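Local coordinates for clavulanic acid biosynthesis oligopeptide binding protein 2 (Streptomyces clavuligerus, PDB 2WOL) that probably binds peptide-like ligands as a solute-binding protein encoded with the clavulanic acid biosynthesis pathway, at residues 28-42 against 245-257. Residues are numbered along the deposited sequence; the frame is centred on the assembly and turned at random.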
loop_
_atom_site.group_PDB
_atom_site.type_symbol
_atom_site.label_atom_id
_atom_site.label_comp_id
_atom_site.label_asym_id
_atom_site.label_seq_id
_atom_site.Cartn_x
_atom_site.Cartn_y
_atom_site.Cartn_z
ATOM N N SER A 28 -2.798 1.842 27.458
ATOM C CA SER A 28 -2.962 0.831 28.504
ATOM C C SER A 28 -2.050 -0.357 28.256
ATOM O O SER A 28 -1.688 -0.646 27.111
ATOM C CB SER A 28 -4.411 0.350 28.577
ATOM O OG SER A 28 -4.602 -0.549 29.659
ATOM N N ARG A 29 -1.692 -1.047 29.336
ATOM C CA ARG A 29 -0.936 -2.291 29.249
ATOM C C ARG A 29 -1.782 -3.459 29.754
ATOM O O ARG A 29 -1.279 -4.567 29.937
ATOM C CB ARG A 29 0.365 -2.196 30.055
ATOM C CG ARG A 29 1.325 -1.119 29.584
ATOM C CD ARG A 29 2.649 -1.221 30.329
ATOM N NE ARG A 29 3.578 -0.155 29.953
ATOM C CZ ARG A 29 3.600 1.058 30.502
ATOM N NH1 ARG A 29 2.734 1.384 31.455
ATOM N NH2 ARG A 29 4.486 1.952 30.090
ATOM N N ARG A 30 -3.072 -3.214 29.972
ATOM C CA ARG A 30 -3.962 -4.244 30.506
ATOM C C ARG A 30 -4.170 -5.374 29.501
ATOM O O ARG A 30 -4.676 -5.152 28.396
ATOM C CB ARG A 30 -5.303 -3.644 30.949
ATOM C CG ARG A 30 -6.275 -4.648 31.567
ATOM C CD ARG A 30 -7.344 -5.081 30.574
ATOM N NE ARG A 30 -8.145 -6.197 31.075
ATOM C CZ ARG A 30 -9.146 -6.762 30.407
ATOM N NH1 ARG A 30 -9.487 -6.314 29.204
ATOM N NH2 ARG A 30 -9.811 -7.773 30.944
ATOM N N ARG A 31 -3.772 -6.579 29.896
ATOM C CA ARG A 31 -3.962 -7.770 29.073
ATOM C C ARG A 31 -5.322 -8.403 29.352
ATOM O O ARG A 31 -5.853 -8.288 30.462
ATOM C CB ARG A 31 -2.860 -8.797 29.343
ATOM C CG ARG A 31 -1.453 -8.300 29.079
ATOM C CD ARG A 31 -0.412 -9.276 29.604
ATOM N NE ARG A 31 0.895 -8.640 29.719
ATOM C CZ ARG A 31 1.976 -9.214 30.239
ATOM N NH1 ARG A 31 1.923 -10.457 30.700
ATOM N NH2 ARG A 31 3.113 -8.532 30.305
ATOM N N GLY A 32 -5.877 -9.070 28.343
ATOM C CA GLY A 32 -7.113 -9.825 28.497
ATOM C C GLY A 32 -8.194 -9.414 27.520
ATOM O O GLY A 32 -8.075 -8.396 26.835
ATOM N N GLY A 33 -9.247 -10.223 27.455
ATOM C CA GLY A 33 -10.419 -9.910 26.654
ATOM C C GLY A 33 -10.308 -10.388 25.221
ATOM O O GLY A 33 -9.261 -10.881 24.788
ATOM N N THR A 34 -11.410 -10.243 24.492
ATOM C CA THR A 34 -11.478 -10.632 23.095
ATOM C C THR A 34 -11.656 -9.378 22.249
ATOM O O THR A 34 -12.606 -8.620 22.453
ATOM C CB THR A 34 -12.639 -11.613 22.859
ATOM O OG1 THR A 34 -12.399 -12.809 23.611
ATOM C CG2 THR A 34 -12.768 -11.971 21.384
ATOM N N LEU A 35 -10.735 -9.161 21.315
ATOM C CA LEU A 35 -10.838 -8.037 20.392
ATOM C C LEU A 35 -11.736 -8.452 19.235
ATOM O O LEU A 35 -11.415 -9.382 18.493
ATOM C CB LEU A 35 -9.458 -7.601 19.887
ATOM C CG LEU A 35 -9.395 -6.387 18.949
ATOM C CD1 LEU A 35 -9.843 -5.082 19.632
ATOM C CD2 LEU A 35 -7.994 -6.240 18.386
ATOM N N ARG A 36 -12.866 -7.765 19.104
ATOM C CA ARG A 36 -13.860 -8.094 18.092
ATOM C C ARG A 36 -13.682 -7.213 16.868
ATOM O O ARG A 36 -13.968 -6.012 16.896
ATOM C CB ARG A 36 -15.272 -7.959 18.668
ATOM C CG ARG A 36 -15.587 -8.963 19.773
ATOM C CD ARG A 36 -16.892 -8.633 20.493
ATOM N NE ARG A 36 -18.022 -8.508 19.570
ATOM C CZ ARG A 36 -18.768 -9.521 19.128
ATOM N NH1 ARG A 36 -18.527 -10.769 19.518
ATOM N NH2 ARG A 36 -19.766 -9.283 18.287
ATOM N N LEU A 37 -13.174 -7.822 15.800
ATOM C CA LEU A 37 -12.906 -7.121 14.549
ATOM C C LEU A 37 -13.961 -7.469 13.514
ATOM O O LEU A 37 -14.633 -8.496 13.615
ATOM C CB LEU A 37 -11.511 -7.476 14.018
ATOM C CG LEU A 37 -10.315 -7.176 14.930
ATOM C CD1 LEU A 37 -9.027 -7.623 14.279
ATOM C CD2 LEU A 37 -10.254 -5.693 15.280
ATOM N N VAL A 38 -14.103 -6.606 12.514
ATOM C CA VAL A 38 -15.060 -6.855 11.446
ATOM C C VAL A 38 -14.473 -6.440 10.090
ATOM O O VAL A 38 -13.636 -5.541 10.008
ATOM C CB VAL A 38 -16.431 -6.178 11.750
ATOM C CG1 VAL A 38 -16.316 -4.653 11.773
ATOM C CG2 VAL A 38 -17.513 -6.658 10.784
ATOM N N SER A 39 -14.900 -7.137 9.040
ATOM C CA SER A 39 -14.483 -6.852 7.671
ATOM C C SER A 39 -15.646 -7.182 6.747
ATOM O O SER A 39 -16.455 -8.073 7.048
ATOM C CB SER A 39 -13.260 -7.700 7.297
ATOM O OG SER A 39 -12.901 -7.529 5.933
ATOM N N SER A 40 -15.727 -6.467 5.629
ATOM C CA SER A 40 -16.734 -6.760 4.615
ATOM C C SER A 40 -16.267 -7.864 3.673
ATOM O O SER A 40 -17.069 -8.420 2.924
ATOM C CB SER A 40 -17.099 -5.499 3.824
ATOM O OG SER A 40 -16.109 -5.168 2.868
ATOM N N ALA A 41 -14.971 -8.168 3.717
ATOM C CA ALA A 41 -14.356 -9.141 2.821
ATOM C C ALA A 41 -13.517 -10.147 3.595
ATOM O O ALA A 41 -12.974 -9.834 4.654
ATOM C CB ALA A 41 -13.504 -8.433 1.789
ATOM N N ASP A 42 -13.419 -11.359 3.060
ATOM C CA ASP A 42 -12.537 -12.384 3.607
ATOM C C ASP A 42 -11.089 -12.022 3.272
ATOM O O ASP A 42 -10.829 -11.235 2.357
ATOM C CB ASP A 42 -12.899 -13.744 2.989
ATOM C CG ASP A 42 -12.482 -14.932 3.854
ATOM O OD1 ASP A 42 -11.750 -14.762 4.848
ATOM O OD2 ASP A 42 -12.899 -16.062 3.518
ATOM N N LEU A 245 -1.911 -7.716 23.834
ATOM C CA LEU A 245 -2.818 -7.502 24.962
ATOM C C LEU A 245 -4.036 -8.439 25.005
ATOM O O LEU A 245 -4.278 -9.069 26.031
ATOM C CB LEU A 245 -3.233 -6.029 25.065
ATOM C CG LEU A 245 -2.088 -5.033 25.264
ATOM C CD1 LEU A 245 -2.600 -3.613 25.199
ATOM C CD2 LEU A 245 -1.328 -5.271 26.578
ATOM N N PRO A 246 -4.808 -8.547 23.904
ATOM C CA PRO A 246 -5.991 -9.407 24.020
ATOM C C PRO A 246 -5.642 -10.888 24.137
ATOM O O PRO A 246 -4.610 -11.327 23.624
ATOM C CB PRO A 246 -6.764 -9.140 22.720
ATOM C CG PRO A 246 -5.792 -8.551 21.786
ATOM C CD PRO A 246 -4.680 -7.937 22.566
ATOM N N ASP A 247 -6.496 -11.647 24.815
ATOM C CA ASP A 247 -6.327 -13.093 24.886
ATOM C C ASP A 247 -6.772 -13.759 23.589
ATOM O O ASP A 247 -6.334 -14.859 23.268
ATOM C CB ASP A 247 -7.122 -13.675 26.057
ATOM C CG ASP A 247 -6.488 -13.376 27.402
ATOM O OD1 ASP A 247 -7.203 -13.494 28.418
ATOM O OD2 ASP A 247 -5.289 -13.030 27.449
ATOM N N ARG A 248 -7.652 -13.087 22.852
ATOM C CA ARG A 248 -8.250 -13.657 21.654
ATOM C C ARG A 248 -8.620 -12.531 20.697
ATOM O O ARG A 248 -8.915 -11.413 21.121
ATOM C CB ARG A 248 -9.494 -14.464 22.039
ATOM C CG ARG A 248 -10.103 -15.319 20.938
ATOM C CD ARG A 248 -11.234 -16.167 21.502
ATOM N NE ARG A 248 -11.852 -17.003 20.477
ATOM C CZ ARG A 248 -11.418 -18.212 20.139
ATOM N NH1 ARG A 248 -10.362 -18.739 20.750
ATOM N NH2 ARG A 248 -12.047 -18.900 19.196
ATOM N N VAL A 249 -8.583 -12.834 19.403
ATOM C CA VAL A 249 -9.010 -11.898 18.373
ATOM C C VAL A 249 -10.031 -12.617 17.497
ATOM O O VAL A 249 -9.755 -13.700 16.977
ATOM C CB VAL A 249 -7.812 -11.388 17.529
ATOM C CG1 VAL A 249 -8.278 -10.422 16.442
ATOM C CG2 VAL A 249 -6.768 -10.720 18.421
ATOM N N GLU A 250 -11.215 -12.033 17.369
ATOM C CA GLU A 250 -12.277 -12.628 16.571
ATOM C C GLU A 250 -12.693 -11.679 15.458
ATOM O O GLU A 250 -13.197 -10.582 15.719
ATOM C CB GLU A 250 -13.476 -12.988 17.449
ATOM C CG GLU A 250 -13.195 -14.133 18.410
ATOM C CD GLU A 250 -14.374 -14.453 19.305
ATOM O OE1 GLU A 250 -15.408 -13.756 19.222
ATOM O OE2 GLU A 250 -14.259 -15.404 20.107
ATOM N N LEU A 251 -12.460 -12.108 14.220
ATOM C CA LEU A 251 -12.866 -11.362 13.041
ATOM C C LEU A 251 -14.167 -11.922 12.471
ATOM O O LEU A 251 -14.241 -13.111 12.139
ATOM C CB LEU A 251 -11.767 -11.402 11.971
ATOM C CG LEU A 251 -12.106 -10.794 10.604
ATOM C CD1 LEU A 251 -12.350 -9.291 10.709
ATOM C CD2 LEU A 251 -11.014 -11.089 9.584
ATOM N N THR A 252 -15.179 -11.062 12.364
ATOM C CA THR A 252 -16.429 -11.383 11.675
ATOM C C THR A 252 -16.313 -10.878 10.241
ATOM O O THR A 252 -15.953 -9.722 10.012
ATOM C CB THR A 252 -17.638 -10.743 12.395
ATOM O OG1 THR A 252 -17.784 -11.350 13.684
ATOM C CG2 THR A 252 -18.928 -10.933 11.606
ATOM N N ILE A 253 -16.622 -11.761 9.291
ATOM C CA ILE A 253 -16.369 -11.536 7.867
ATOM C C ILE A 253 -17.658 -11.523 7.046
ATOM O O ILE A 253 -18.584 -12.290 7.319
ATOM C CB ILE A 253 -15.460 -12.658 7.304
ATOM C CG1 ILE A 253 -14.118 -12.679 8.046
ATOM C CG2 ILE A 253 -15.254 -12.505 5.788
ATOM C CD1 ILE A 253 -13.258 -13.910 7.767
ATOM N N GLY A 254 -17.710 -10.649 6.043
ATOM C CA GLY A 254 -18.725 -10.746 4.988
ATOM C C GLY A 254 -19.917 -9.814 5.058
ATOM O O GLY A 254 -20.855 -9.950 4.273
ATOM N N LEU A 255 -19.881 -8.856 5.980
ATOM C CA LEU A 255 -20.980 -7.899 6.118
ATOM C C LEU A 255 -21.015 -6.868 4.997
ATOM O O LEU A 255 -19.973 -6.413 4.521
ATOM C CB LEU A 255 -20.896 -7.162 7.455
ATOM C CG LEU A 255 -20.992 -7.991 8.735
ATOM C CD1 LEU A 255 -21.119 -7.069 9.930
ATOM C CD2 LEU A 255 -22.157 -8.954 8.675
ATOM N N ASP A 256 -22.228 -6.490 4.598
ATOM C CA ASP A 256 -22.435 -5.326 3.747
ATOM C C ASP A 256 -21.755 -4.133 4.421
ATOM O O ASP A 256 -21.765 -4.033 5.645
ATOM C CB ASP A 256 -23.933 -5.065 3.577
ATOM C CG ASP A 256 -24.227 -3.702 2.996
ATOM O OD1 ASP A 256 -24.147 -3.554 1.757
ATOM O OD2 ASP A 256 -24.529 -2.778 3.780
ATOM N N VAL A 257 -21.168 -3.240 3.627
ATOM C CA VAL A 257 -20.385 -2.135 4.185
ATOM C C VAL A 257 -21.188 -1.197 5.095
ATOM O O VAL A 257 -20.658 -0.697 6.086
ATOM C CB VAL A 257 -19.611 -1.341 3.098
ATOM C CG1 VAL A 257 -18.442 -2.171 2.564
ATOM C CG2 VAL A 257 -20.536 -0.880 1.966
HETATM O O HOH W 1 -16.710 -12.061 21.205
#
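Thr-34 to Val-38 pair in parallel with Arg-248 to Thr-252, the segment axes 4.4 Å apart and inclined by 24°, and the ladder has the parallel signature, Leu-35 giving its N-H to Arg-248 O and its C=O to Glu-250 N while Leu-37 repeats this with Glu-250 O and Thr-252 N.

On one face, Leu-37 swings CG beside its own backbone N (chi1 -59°), and its CD1 meets Val-249 CG1 at 3.6 Å. Leu-251 sends CD1 the other way, over the backbone of Val-38 and against CB of Leu-37 and Ser-39. Helix 54-63 covers part of this face, with Leu-62 on Val-249 and Trp-55 on Ser-39. The pair occupies the interior of a mixed five-stranded sheet, strand 271-272 flanking 34-39 and strand 225-230 flanking 248-253, in a solute-binding protein of family 5; the strands are brought together from positions some 200 residues apart.

The other face is more polar. Thr-34 CG2 lies against the extended Glu-250 side chain, 3.6 Å from CD. Glu-250 OE2 uses its anti lone pair for a salt bridge with Arg-248 NE, 2.9 Å away, while OE1 accepts from a water that in turn accepts from Arg-36 NH1, linking the strands indirectly. Glu-268 O holds Arg-36 NH2. Further along, Val-38 CG2 touches Leu-255 CD1 at 3.7 Å, the two side chains crossing at about a right angle. Before the strands, Gly-32 N reaches Leu-245 O over 2.8 Å, and Gly-33 O takes Asp-247 N. A CB on Gly-32 would be jammed against the carbonyl O of Arg-31 and crowded by Arg-30 NH2, whereas at Gly-33 the positive phi by itself favours glycine.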